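Local coordinates for alpha-Amylase (Thermotoga maritima, PDB 2B5D), which belongs to glycoside hydrolase family 57, pairing an alpha/beta domain built on mainly parallel strands with a helical C-terminal region, at residues E32-E36 / T37-L41; E272-K275 / D276-P280; Y438-D442 / P443-R447; L483-K486 / R487-L491. All blocks are in the same frame, centred on the assembly; numbering follows the deposited sequence.

How the contacts relate
In chain order, contacts 1 and 2 lie in the family 57 range and contacts 3 and 4 in the helical C-terminal range. Contact 1 is a buried bend within helix 27-47. Contact 2, with its centre about 23 Å away, spans the last part of the short helix 271-274 and the loop that follows, and both contacts pack against helix 68-91. Contacts 3 and 4, with centres about 19 Å apart, sit at the start of helix 443-458 and within the next helix, 473-496, and both touch helix 502-511. Contacts 2 and 4 also reach the second subunit, so residues from both regions of the chain take part at subunit boundaries.

Contact 1. Residues E32-E36 / T37-L41; sequences EAITE and TYIPL
Ala-33 O is gripped by two backbone donors: Tyr-38 N at 3.0 Å, lying in the carbonyl plane, and Thr-37 N at 2.9 Å, which comes from above that plane. At the next residue, Ile-34 O receives Ile-39 N at 3.0 Å in a nearly straight bond (165°). The bonds to Tyr-38 and Ile-39 both span five residues instead of the usual four. This is a pi-type turn inside helix 27-47, a helix of the alpha/beta domain of this family 57 protein, and the axes of the short segments 32-36 and 37-41 are inclined by 24°. Pro-40 has no N-H to give to the preceding turn, and the helix is kinked there: instead of a donor, its ring carbon CG sits 3.2 Å from Thr-35 O.

The apolar contacts run along the same stretch. The methyl CB of Ala-33 touches Tyr-38 CE2 at 3.5 Å, while the carbonyl O of Ala-33 lies over one ring face, displaced toward the rim. Tyr-38 reaches this position because its CG stands beside the backbone N and opposite the carbonyl carbon (chi1 -45°), which folds the ring back along the preceding turn. Ile-34 crosses that side chain at about a right angle, its CG1 lying 4.0 Å from Tyr-38 CD2. The other branch of Ile-34, CG2, meets Ile-39 CD1 at 3.6 Å. Beyond these pairs, Ile-39 packs on Ile-113, Val-116 and Phe-117 of helix 97-119, and Tyr-74 of helix 68-91 hydrogen-bonds to the hydroxyl of Thr-35. On helix 352-356, Phe-353 O binds Thr-37 OG1.

Contact 2. Residues E272-K275 / D276-P280; sequences EYIK and DYIDP
Tyr-277 folds back toward Ile-274 in a turn at the C-terminal side of the short helix 271-274, in the family 57 region. The turn is held by Tyr-277 N, which donates to Ile-274 O at 3.1 Å across three residues; the bond is bent (145°), with the donor tilted from the carbonyl plane.

From CB outward, the tyrosine side chain runs back along the preceding backbone. CB lies 3.8 Å from Ile-274 O. Its CG stands beside the backbone N (chi1 -49°), which directs the ring toward the helix and leaves CD1 3.6 Å from the same Ile-274 O. CD1 also meets the terminal methyl CD1 of Ile-274 at 4.1 Å. Farther out, CE1 approaches Tyr-273 O at 4.0 Å, with that carbonyl oxygen at the ring edge and in its plane. One face of the ring receives the carboxylate oxygen OD1 of Asp-276, 3.5 Å above the plane and offset toward the rim. At the tip, OH is hydrogen-bonded to both Glu-83 and Lys-87 of helix 68-91, while Leu-84 and Lys-80 of that helix touch the side chain, tying the loop to the helix.

Lys-275 bends at three successive torsions, and its NZ comes close to Arg-421 of the second subunit, a pair of like charges. Ile-278 CG1, held between the backbone N and the carbonyl carbon (chi1 52°), is turned back toward the preceding turn and lies 3.2 Å from Lys-275 O.

Contact 3. Residues Y438-D442 / P443-R447; sequences YNSSD and PLVER
The carboxylate of Asp-442 has two partners on the same side of its plane: Leu-444 N, obliquely at OD2, and the methyl CG2 of Val-445, at OD1. The amide meets OD2 at 3.2 Å from well outside the carboxylate plane (48°), and CG2 lies 3.4 Å from the other oxygen, OD1. Asp-442 is the N-cap of helix 443-458 in the helical C-terminal region, and the bond from Leu-444 N is its capping bond, fairly straight at 158°.

The puckered ring of Pro-443 follows directly. It occupies the first helical position, where it has no N-H to be satisfied, and its CD lies 3.3 Å from Asp-442 OD2. The carboxylate therefore reaches past the proline to the next amide. It gets there because CG of Asp-442 stands opposite its backbone N (chi1 -175°), extending the side chain over the first helical turn, where it crosses Val-445 at about a right angle. A negative group at this end would probably interact favourably with the helix dipole. The backbone carbonyl of the same residue serves the turn as well: Asp-442 O accepts from Glu-446 N at 3.2 Å, with the donor in the carbonyl plane.

Outside the segments, Glu-446 forms a salt bridge with Arg-521, Arg-447 one with Glu-509 of helix 502-511, and Leu-444 packs on Leu-505 of that helix. Upstream, Ser-440 makes an ST turn that leads into the cap: its OG accepts from Asp-442 N at 3.1 Å. The same OG atom of Ser-440 lies 4.3 Å from Val-445 CG1.

Contact 4. Residues L483-K486 / R487-L491; sequences LHIK and RFLNL
Arg-487 N donates to Leu-483 O at 3.0 Å in a nearly straight bond (167°), the first of four successive backbone bonds across the contact; Phe-488, Leu-489 and Asn-490 repeat it to His-484, Ile-485 and Lys-486. A weak side-chain bond runs from Lys-486 NZ to Asn-490 OD1 at 3.4 Å. Both side chains have further partners: Lys-486 NZ binds His-23 O of the second subunit, and the other amide atom of Asn-490, ND2, binds Tyr-508 OH. Arg-487 NH1 forms a salt bridge with Asp-512.

These bonds mark regular alpha-helix, a stretch of helix 473-496 in the C-terminal helical region, packed among helices 418-436, 443-458 and 502-511. Arg-487 lies back along it, extended from CG to NE, with CG standing beside the backbone N (chi1 -67°) and 3.2 Å from Leu-483 O. Its guanidinium then packs against Leu-483, whose methyl CD1 sits over one face, 3.7 Å from CZ of Arg-487 and displaced toward the rim of the group. Leu-483 CG adds a second contact to that CZ at 3.8 Å. On another side of the helix, Ile-485 and Leu-489 run side by side, pointing the same way, and the methyls CG2 of Ile-485 and CD1 of Leu-489 touch at 3.8 Å. Met-426 of helix 418-436 packs on both Ile-485 and Phe-488, and Met-452 of helix 443-458 also meets Phe-488. Tyr-21 of the second subunit packs on Leu-483 and Lys-486.

Contact 1. Residues E32-E36 / T37-L41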
loop_
_atom_site.group_PDB
_atom_site.type_symbol
_atom_site.label_atom_id
_atom_site.label_comp_id
_atom_site.label_asym_id
_atom_site.label_seq_id
_atom_site.Cartn_x
_atom_site.Cartn_y
_atom_site.Cartn_z
ATOM N N GLU A 32 -25.247 11.414 5.919
ATOM C CA GLU A 32 -25.113 12.716 5.275
ATOM C C GLU A 32 -26.141 12.908 4.147
ATOM O O GLU A 32 -26.782 13.958 4.071
ATOM C CB GLU A 32 -23.694 12.897 4.729
ATOM C CG GLU A 32 -22.573 12.990 5.784
ATOM C CD GLU A 32 -21.162 12.708 5.206
ATOM O OE1 GLU A 32 -20.159 13.011 5.900
ATOM O OE2 GLU A 32 -21.056 12.191 4.063
ATOM N N ALA A 33 -26.315 11.891 3.283
ATOM C CA ALA A 33 -27.369 11.943 2.237
ATOM C C ALA A 33 -28.765 12.169 2.808
ATOM O O ALA A 33 -29.509 12.983 2.290
ATOM C CB ALA A 33 -27.333 10.738 1.366
ATOM N N ILE A 34 -29.100 11.500 3.907
ATOM C CA ILE A 34 -30.419 11.684 4.552
ATOM C C ILE A 34 -30.555 13.102 5.091
ATOM O O ILE A 34 -31.587 13.760 4.926
ATOM C CB ILE A 34 -30.670 10.657 5.708
ATOM C CG1 ILE A 34 -30.578 9.223 5.201
ATOM C CG2 ILE A 34 -32.029 10.846 6.304
ATOM C CD1 ILE A 34 -30.852 8.160 6.268
ATOM N N THR A 35 -29.483 13.579 5.722
ATOM C CA THR A 35 -29.490 14.870 6.410
ATOM C C THR A 35 -29.448 16.010 5.418
ATOM O O THR A 35 -30.244 16.941 5.512
ATOM C CB THR A 35 -28.320 14.968 7.439
ATOM O OG1 THR A 35 -28.496 13.965 8.442
ATOM C CG2 THR A 35 -28.271 16.338 8.118
ATOM N N GLU A 36 -28.531 15.915 4.457
ATOM C CA GLU A 36 -28.272 16.991 3.498
ATOM C C GLU A 36 -29.255 17.038 2.333
ATOM O O GLU A 36 -29.565 18.122 1.820
ATOM C CB GLU A 36 -26.859 16.851 2.928
ATOM C CG GLU A 36 -25.735 16.718 3.965
ATOM C CD GLU A 36 -25.022 18.031 4.290
ATOM O OE1 GLU A 36 -23.912 17.939 4.889
ATOM O OE2 GLU A 36 -25.544 19.137 3.953
ATOM N N THR A 37 -29.734 15.874 1.889
ATOM C CA THR A 37 -30.566 15.812 0.679
ATOM C C THR A 37 -31.971 15.274 0.874
ATOM O O THR A 37 -32.906 15.971 0.588
ATOM C CB THR A 37 -29.839 15.060 -0.468
ATOM O OG1 THR A 37 -28.549 15.637 -0.666
ATOM C CG2 THR A 37 -30.625 15.164 -1.776
ATOM N N TYR A 38 -32.136 14.044 1.362
ATOM C CA TYR A 38 -33.475 13.430 1.347
ATOM C C TYR A 38 -34.537 14.099 2.245
ATOM O O TYR A 38 -35.688 14.306 1.816
ATOM C CB TYR A 38 -33.419 11.923 1.601
ATOM C CG TYR A 38 -32.352 11.215 0.822
ATOM C CD1 TYR A 38 -32.099 11.529 -0.505
ATOM C CD2 TYR A 38 -31.592 10.229 1.415
ATOM C CE1 TYR A 38 -31.105 10.880 -1.218
ATOM C CE2 TYR A 38 -30.603 9.566 0.709
ATOM C CZ TYR A 38 -30.356 9.907 -0.607
ATOM O OH TYR A 38 -29.344 9.242 -1.299
ATOM N N ILE A 39 -34.172 14.451 3.475
ATOM C CA ILE A 39 -35.139 15.137 4.361
ATOM C C ILE A 39 -35.404 16.605 3.951
ATOM O O ILE A 39 -36.546 17.042 3.964
ATOM C CB ILE A 39 -34.774 14.962 5.883
ATOM C CG1 ILE A 39 -35.104 13.539 6.351
ATOM C CG2 ILE A 39 -35.471 16.019 6.775
ATOM C CD1 ILE A 39 -34.443 13.127 7.709
ATOM N N PRO A 40 -34.352 17.378 3.608
ATOM C CA PRO A 40 -34.590 18.723 3.060
ATOM C C PRO A 40 -35.459 18.749 1.780
ATOM O O PRO A 40 -36.150 19.725 1.557
ATOM C CB PRO A 40 -33.180 19.230 2.742
ATOM C CG PRO A 40 -32.297 18.493 3.663
ATOM C CD PRO A 40 -32.916 17.112 3.767
ATOM N N LEU A 41 -35.413 17.707 0.947
ATOM C CA LEU A 41 -36.406 17.563 -0.139
ATOM C C LEU A 41 -37.813 17.418 0.408
ATOM O O LEU A 41 -38.733 18.096 -0.027
ATOM C CB LEU A 41 -36.087 16.377 -1.056
ATOM C CG LEU A 41 -34.898 16.476 -2.012
ATOM C CD1 LEU A 41 -34.748 15.167 -2.782
ATOM C CD2 LEU A 41 -35.028 17.664 -2.981
#

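Contact 2. Residues E272-K275 / D276-P280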
loop_
_atom_site.group_PDB
_atom_site.type_symbol
_atom_site.label_atom_id
_atom_site.label_comp_id
_atom_site.label_asym_id
_atom_site.label_seq_id
_atom_site.Cartn_x
_atom_site.Cartn_y
_atom_site.Cartn_z
ATOM N N GLU A 272 -8.943 17.508 21.459
ATOM C CA GLU A 272 -9.600 17.090 22.703
ATOM C C GLU A 272 -11.065 17.499 22.712
ATOM O O GLU A 272 -11.920 16.778 23.239
ATOM C CB GLU A 272 -8.877 17.621 23.946
ATOM C CG GLU A 272 -8.945 16.628 25.127
ATOM C CD GLU A 272 -8.416 17.198 26.434
ATOM O OE1 GLU A 272 -8.396 18.441 26.577
ATOM O OE2 GLU A 272 -8.026 16.395 27.315
ATOM N N TYR A 273 -11.337 18.655 22.112
ATOM C CA TYR A 273 -12.695 19.147 21.912
ATOM C C TYR A 273 -13.517 18.200 21.025
ATOM O O TYR A 273 -14.664 17.860 21.345
ATOM C CB TYR A 273 -12.643 20.541 21.282
ATOM C CG TYR A 273 -13.998 21.150 21.031
ATOM C CD1 TYR A 273 -14.778 20.753 19.934
ATOM C CD2 TYR A 273 -14.511 22.120 21.885
ATOM C CE1 TYR A 273 -16.033 21.306 19.703
ATOM C CE2 TYR A 273 -15.761 22.682 21.659
ATOM C CZ TYR A 273 -16.512 22.271 20.568
ATOM O OH TYR A 273 -17.744 22.831 20.351
ATOM N N ILE A 274 -12.895 17.766 19.929
ATOM C CA ILE A 274 -13.609 17.183 18.790
ATOM C C ILE A 274 -13.609 15.645 18.727
ATOM O O ILE A 274 -14.327 15.065 17.909
ATOM C CB ILE A 274 -13.119 17.827 17.434
ATOM C CG1 ILE A 274 -14.188 17.689 16.333
ATOM C CG2 ILE A 274 -11.736 17.298 17.007
ATOM C CD1 ILE A 274 -15.481 18.461 16.603
ATOM N N LYS A 275 -12.853 15.018 19.637
ATOM C CA LYS A 275 -12.535 13.567 19.642
ATOM C C LYS A 275 -13.672 12.571 19.358
ATOM O O LYS A 275 -13.515 11.686 18.510
ATOM C CB LYS A 275 -11.787 13.182 20.945
ATOM C CG LYS A 275 -11.484 11.658 21.165
ATOM C CD LYS A 275 -10.770 10.951 19.973
ATOM C CE LYS A 275 -9.323 11.419 19.744
ATOM N NZ LYS A 275 -8.332 10.743 20.638
ATOM N N ASP A 276 -14.791 12.694 20.067
ATOM C CA ASP A 276 -15.890 11.735 19.895
ATOM C C ASP A 276 -16.999 12.206 18.928
ATOM O O ASP A 276 -18.189 11.923 19.124
ATOM C CB ASP A 276 -16.456 11.301 21.253
ATOM C CG ASP A 276 -16.913 12.466 22.089
ATOM O OD1 ASP A 276 -16.489 13.612 21.802
ATOM O OD2 ASP A 276 -17.694 12.232 23.034
ATOM N N TYR A 277 -16.585 12.926 17.884
ATOM C CA TYR A 277 -17.452 13.260 16.753
ATOM C C TYR A 277 -16.740 12.955 15.445
ATOM O O TYR A 277 -17.358 12.962 14.382
ATOM C CB TYR A 277 -17.903 14.716 16.805
ATOM C CG TYR A 277 -18.449 15.126 18.149
ATOM C CD1 TYR A 277 -17.683 15.906 19.020
ATOM C CD2 TYR A 277 -19.718 14.717 18.569
ATOM C CE1 TYR A 277 -18.175 16.280 20.266
ATOM C CE2 TYR A 277 -20.218 15.083 19.816
ATOM C CZ TYR A 277 -19.439 15.863 20.652
ATOM O OH TYR A 277 -19.915 16.237 21.877
ATOM N N ILE A 278 -15.442 12.686 15.528
ATOM C CA ILE A 278 -14.696 12.121 14.401
ATOM C C ILE A 278 -14.687 10.590 14.488
ATOM O O ILE A 278 -15.462 10.000 15.237
ATOM C CB ILE A 278 -13.248 12.693 14.290
ATOM C CG1 ILE A 278 -12.513 12.574 15.638
ATOM C CG2 ILE A 278 -13.286 14.125 13.752
ATOM C CD1 ILE A 278 -11.110 13.146 15.677
ATOM N N ASP A 279 -13.807 9.961 13.715
ATOM C CA ASP A 279 -13.642 8.507 13.717
ATOM C C ASP A 279 -13.121 7.988 15.071
ATOM O O ASP A 279 -12.244 8.618 15.676
ATOM C CB ASP A 279 -12.675 8.107 12.599
ATOM C CG ASP A 279 -12.968 6.723 12.024
ATOM O OD1 ASP A 279 -12.045 5.883 12.037
ATOM O OD2 ASP A 279 -14.105 6.474 11.546
ATOM N N PRO A 280 -13.665 6.842 15.553
ATOM C CA PRO A 280 -13.177 6.176 16.780
ATOM C C PRO A 280 -11.682 5.845 16.698
ATOM O O PRO A 280 -11.011 5.708 17.725
ATOM C CB PRO A 280 -14.001 4.879 16.833
ATOM C CG PRO A 280 -14.571 4.699 15.430
ATOM C CD PRO A 280 -14.793 6.103 14.948
#

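Contact 3. Residues Y438-D442 / P443-R447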
loop_
_atom_site.group_PDB
_atom_site.type_symbol
_atom_site.label_atom_id
_atom_site.label_comp_id
_atom_site.label_asym_id
_atom_site.label_seq_id
_atom_site.Cartn_x
_atom_site.Cartn_y
_atom_site.Cartn_z
ATOM N N TYR A 438 -35.082 -25.658 -9.897
ATOM C CA TYR A 438 -36.335 -24.946 -10.158
ATOM C C TYR A 438 -37.496 -25.480 -9.327
ATOM O O TYR A 438 -38.224 -24.706 -8.670
ATOM C CB TYR A 438 -36.691 -24.895 -11.669
ATOM C CG TYR A 438 -37.836 -23.915 -11.908
ATOM C CD1 TYR A 438 -37.589 -22.537 -12.048
ATOM C CD2 TYR A 438 -39.162 -24.357 -11.932
ATOM C CE1 TYR A 438 -38.628 -21.632 -12.213
ATOM C CE2 TYR A 438 -40.213 -23.471 -12.103
ATOM C CZ TYR A 438 -39.942 -22.108 -12.240
ATOM O OH TYR A 438 -40.994 -21.232 -12.404
ATOM N N ASN A 439 -37.627 -26.809 -9.321
ATOM C CA ASN A 439 -38.732 -27.497 -8.647
ATOM C C ASN A 439 -38.471 -28.058 -7.257
ATOM O O ASN A 439 -39.381 -28.669 -6.661
ATOM C CB ASN A 439 -39.267 -28.590 -9.557
ATOM C CG ASN A 439 -39.796 -28.023 -10.842
ATOM O OD1 ASN A 439 -40.792 -27.293 -10.840
ATOM N ND2 ASN A 439 -39.102 -28.289 -11.928
ATOM N N SER A 440 -37.249 -27.855 -6.748
ATOM C CA SER A 440 -36.916 -28.130 -5.350
ATOM C C SER A 440 -37.918 -27.524 -4.358
ATOM O O SER A 440 -38.461 -26.448 -4.579
ATOM C CB SER A 440 -35.495 -27.638 -5.039
ATOM O OG SER A 440 -35.240 -27.576 -3.637
ATOM N N SER A 441 -38.172 -28.239 -3.266
ATOM C CA SER A 441 -38.938 -27.671 -2.147
ATOM C C SER A 441 -38.077 -27.616 -0.864
ATOM O O SER A 441 -38.579 -27.300 0.222
ATOM C CB SER A 441 -40.218 -28.483 -1.911
ATOM O OG SER A 441 -39.866 -29.788 -1.445
ATOM N N ASP A 442 -36.783 -27.907 -1.012
ATOM C CA ASP A 442 -35.816 -27.839 0.095
ATOM C C ASP A 442 -35.490 -26.360 0.473
ATOM O O ASP A 442 -34.819 -25.666 -0.290
ATOM C CB ASP A 442 -34.562 -28.604 -0.322
ATOM C CG ASP A 442 -33.523 -28.711 0.786
ATOM O OD1 ASP A 442 -32.507 -29.383 0.537
ATOM O OD2 ASP A 442 -33.703 -28.126 1.884
ATOM N N PRO A 443 -35.958 -25.889 1.653
ATOM C CA PRO A 443 -35.858 -24.458 1.991
ATOM C C PRO A 443 -34.444 -24.011 2.372
ATOM O O PRO A 443 -34.188 -22.797 2.542
ATOM C CB PRO A 443 -36.805 -24.293 3.193
ATOM C CG PRO A 443 -36.905 -25.683 3.811
ATOM C CD PRO A 443 -36.585 -26.684 2.732
ATOM N N LEU A 444 -33.547 -24.984 2.525
ATOM C CA LEU A 444 -32.148 -24.701 2.827
ATOM C C LEU A 444 -31.431 -24.397 1.521
ATOM O O LEU A 444 -30.739 -23.403 1.437
ATOM C CB LEU A 444 -31.464 -25.875 3.518
ATOM C CG LEU A 444 -30.508 -25.597 4.696
ATOM C CD1 LEU A 444 -29.344 -26.607 4.685
ATOM C CD2 LEU A 444 -29.971 -24.150 4.802
ATOM N N VAL A 445 -31.610 -25.261 0.520
ATOM C CA VAL A 445 -31.074 -25.055 -0.827
ATOM C C VAL A 445 -31.544 -23.724 -1.429
ATOM O O VAL A 445 -30.797 -23.054 -2.148
ATOM C CB VAL A 445 -31.482 -26.206 -1.750
ATOM C CG1 VAL A 445 -31.349 -25.824 -3.195
ATOM C CG2 VAL A 445 -30.624 -27.434 -1.469
ATOM N N GLU A 446 -32.769 -23.355 -1.080
ATOM C CA GLU A 446 -33.431 -22.179 -1.565
ATOM C C GLU A 446 -32.824 -20.936 -0.932
ATOM O O GLU A 446 -32.478 -19.995 -1.641
ATOM C CB GLU A 446 -34.930 -22.253 -1.266
ATOM C CG GLU A 446 -35.783 -21.450 -2.258
ATOM C CD GLU A 446 -37.094 -20.930 -1.664
ATOM O OE1 GLU A 446 -37.264 -21.018 -0.427
ATOM O OE2 GLU A 446 -37.937 -20.403 -2.428
ATOM N N ARG A 447 -32.717 -20.935 0.397
ATOM C CA ARG A 447 -31.945 -19.928 1.123
ATOM C C ARG A 447 -30.512 -19.735 0.561
ATOM O O ARG A 447 -30.027 -18.598 0.423
ATOM C CB ARG A 447 -31.937 -20.254 2.595
ATOM C CG ARG A 447 -33.236 -19.878 3.282
ATOM C CD ARG A 447 -33.247 -20.375 4.751
ATOM N NE ARG A 447 -32.185 -19.754 5.544
ATOM C CZ ARG A 447 -31.521 -20.341 6.538
ATOM N NH1 ARG A 447 -31.782 -21.594 6.877
ATOM N NH2 ARG A 447 -30.575 -19.670 7.186
#

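Contact 4. Residues L483-K486 / R487-L491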
loop_
_atom_site.group_PDB
_atom_site.type_symbol
_atom_site.label_atom_id
_atom_site.label_comp_id
_atom_site.label_asym_id
_atom_site.label_seq_id
_atom_site.Cartn_x
_atom_site.Cartn_y
_atom_site.Cartn_z
ATOM N N LEU A 483 -15.043 -9.338 -2.241
ATOM C CA LEU A 483 -15.743 -9.852 -1.075
ATOM C C LEU A 483 -17.048 -10.623 -1.474
ATOM O O LEU A 483 -17.255 -11.761 -1.077
ATOM C CB LEU A 483 -16.028 -8.705 -0.118
ATOM C CG LEU A 483 -16.832 -8.981 1.151
ATOM C CD1 LEU A 483 -16.089 -10.000 2.003
ATOM C CD2 LEU A 483 -16.964 -7.694 1.881
ATOM N N HIS A 484 -17.901 -10.008 -2.291
ATOM C CA HIS A 484 -19.090 -10.685 -2.798
ATOM C C HIS A 484 -18.795 -11.838 -3.748
ATOM O O HIS A 484 -19.498 -12.835 -3.712
ATOM C CB HIS A 484 -20.054 -9.645 -3.384
ATOM C CG HIS A 484 -20.538 -8.686 -2.353
ATOM N ND1 HIS A 484 -20.230 -7.340 -2.379
ATOM C CD2 HIS A 484 -21.217 -8.890 -1.208
ATOM C CE1 HIS A 484 -20.761 -6.743 -1.321
ATOM N NE2 HIS A 484 -21.374 -7.663 -0.597
ATOM N N ILE A 485 -17.748 -11.739 -4.558
ATOM C CA ILE A 485 -17.405 -12.875 -5.358
ATOM C C ILE A 485 -17.109 -14.083 -4.455
ATOM O O ILE A 485 -17.660 -15.173 -4.658
ATOM C CB ILE A 485 -16.215 -12.577 -6.292
ATOM C CG1 ILE A 485 -16.666 -11.686 -7.449
ATOM C CG2 ILE A 485 -15.638 -13.878 -6.870
ATOM C CD1 ILE A 485 -15.502 -11.035 -8.218
ATOM N N LYS A 486 -16.255 -13.870 -3.445
ATOM C CA LYS A 486 -15.808 -14.896 -2.518
ATOM C C LYS A 486 -16.969 -15.504 -1.740
ATOM O O LYS A 486 -17.034 -16.719 -1.602
ATOM C CB LYS A 486 -14.757 -14.329 -1.542
ATOM C CG LYS A 486 -14.230 -15.375 -0.523
ATOM C CD LYS A 486 -12.833 -15.951 -0.927
ATOM C CE LYS A 486 -12.078 -16.725 0.235
ATOM N NZ LYS A 486 -12.639 -18.116 0.506
ATOM N N ARG A 487 -17.866 -14.659 -1.224
ATOM C CA ARG A 487 -19.037 -15.157 -0.547
ATOM C C ARG A 487 -19.876 -16.068 -1.468
ATOM O O ARG A 487 -20.358 -17.139 -1.047
ATOM C CB ARG A 487 -19.858 -13.979 -0.001
ATOM C CG ARG A 487 -19.151 -13.234 1.112
ATOM C CD ARG A 487 -20.035 -12.213 1.811
ATOM N NE ARG A 487 -19.317 -11.622 2.961
ATOM C CZ ARG A 487 -19.497 -10.391 3.462
ATOM N NH1 ARG A 487 -20.368 -9.535 2.903
ATOM N NH2 ARG A 487 -18.789 -9.990 4.533
ATOM N N PHE A 488 -20.019 -15.669 -2.741
ATOM C CA PHE A 488 -20.774 -16.468 -3.699
ATOM C C PHE A 488 -20.108 -17.828 -3.916
ATOM O O PHE A 488 -20.796 -18.863 -3.969
ATOM C CB PHE A 488 -20.946 -15.714 -5.038
ATOM C CG PHE A 488 -21.607 -16.528 -6.139
ATOM C CD1 PHE A 488 -22.945 -16.290 -6.499
ATOM C CD2 PHE A 488 -20.892 -17.492 -6.827
ATOM C CE1 PHE A 488 -23.561 -17.019 -7.512
ATOM C CE2 PHE A 488 -21.491 -18.232 -7.844
ATOM C CZ PHE A 488 -22.841 -17.995 -8.190
ATOM N N LEU A 489 -18.784 -17.836 -4.067
ATOM C CA LEU A 489 -18.085 -19.086 -4.328
ATOM C C LEU A 489 -18.117 -20.059 -3.136
ATOM O O LEU A 489 -18.190 -21.283 -3.317
ATOM C CB LEU A 489 -16.647 -18.821 -4.709
ATOM C CG LEU A 489 -16.381 -17.977 -5.934
ATOM C CD1 LEU A 489 -14.916 -17.510 -5.930
ATOM C CD2 LEU A 489 -16.673 -18.750 -7.201
ATOM N N ASN A 490 -18.046 -19.508 -1.928
ATOM C CA ASN A 490 -18.236 -20.286 -0.727
ATOM C C ASN A 490 -19.563 -20.985 -0.734
ATOM O O ASN A 490 -19.627 -22.174 -0.464
ATOM C CB ASN A 490 -18.119 -19.433 0.539
ATOM C CG ASN A 490 -16.692 -19.037 0.837
ATOM O OD1 ASN A 490 -15.742 -19.608 0.294
ATOM N ND2 ASN A 490 -16.534 -18.020 1.668
ATOM N N LEU A 491 -20.636 -20.263 -1.027
ATOM C CA LEU A 491 -21.941 -20.925 -1.045
ATOM C C LEU A 491 -22.027 -21.947 -2.174
ATOM O O LEU A 491 -22.628 -23.008 -2.025
ATOM C CB LEU A 491 -23.072 -19.924 -1.135
ATOM C CG LEU A 491 -23.136 -18.879 -0.051
ATOM C CD1 LEU A 491 -23.779 -17.620 -0.637
ATOM C CD2 LEU A 491 -23.895 -19.386 1.141
#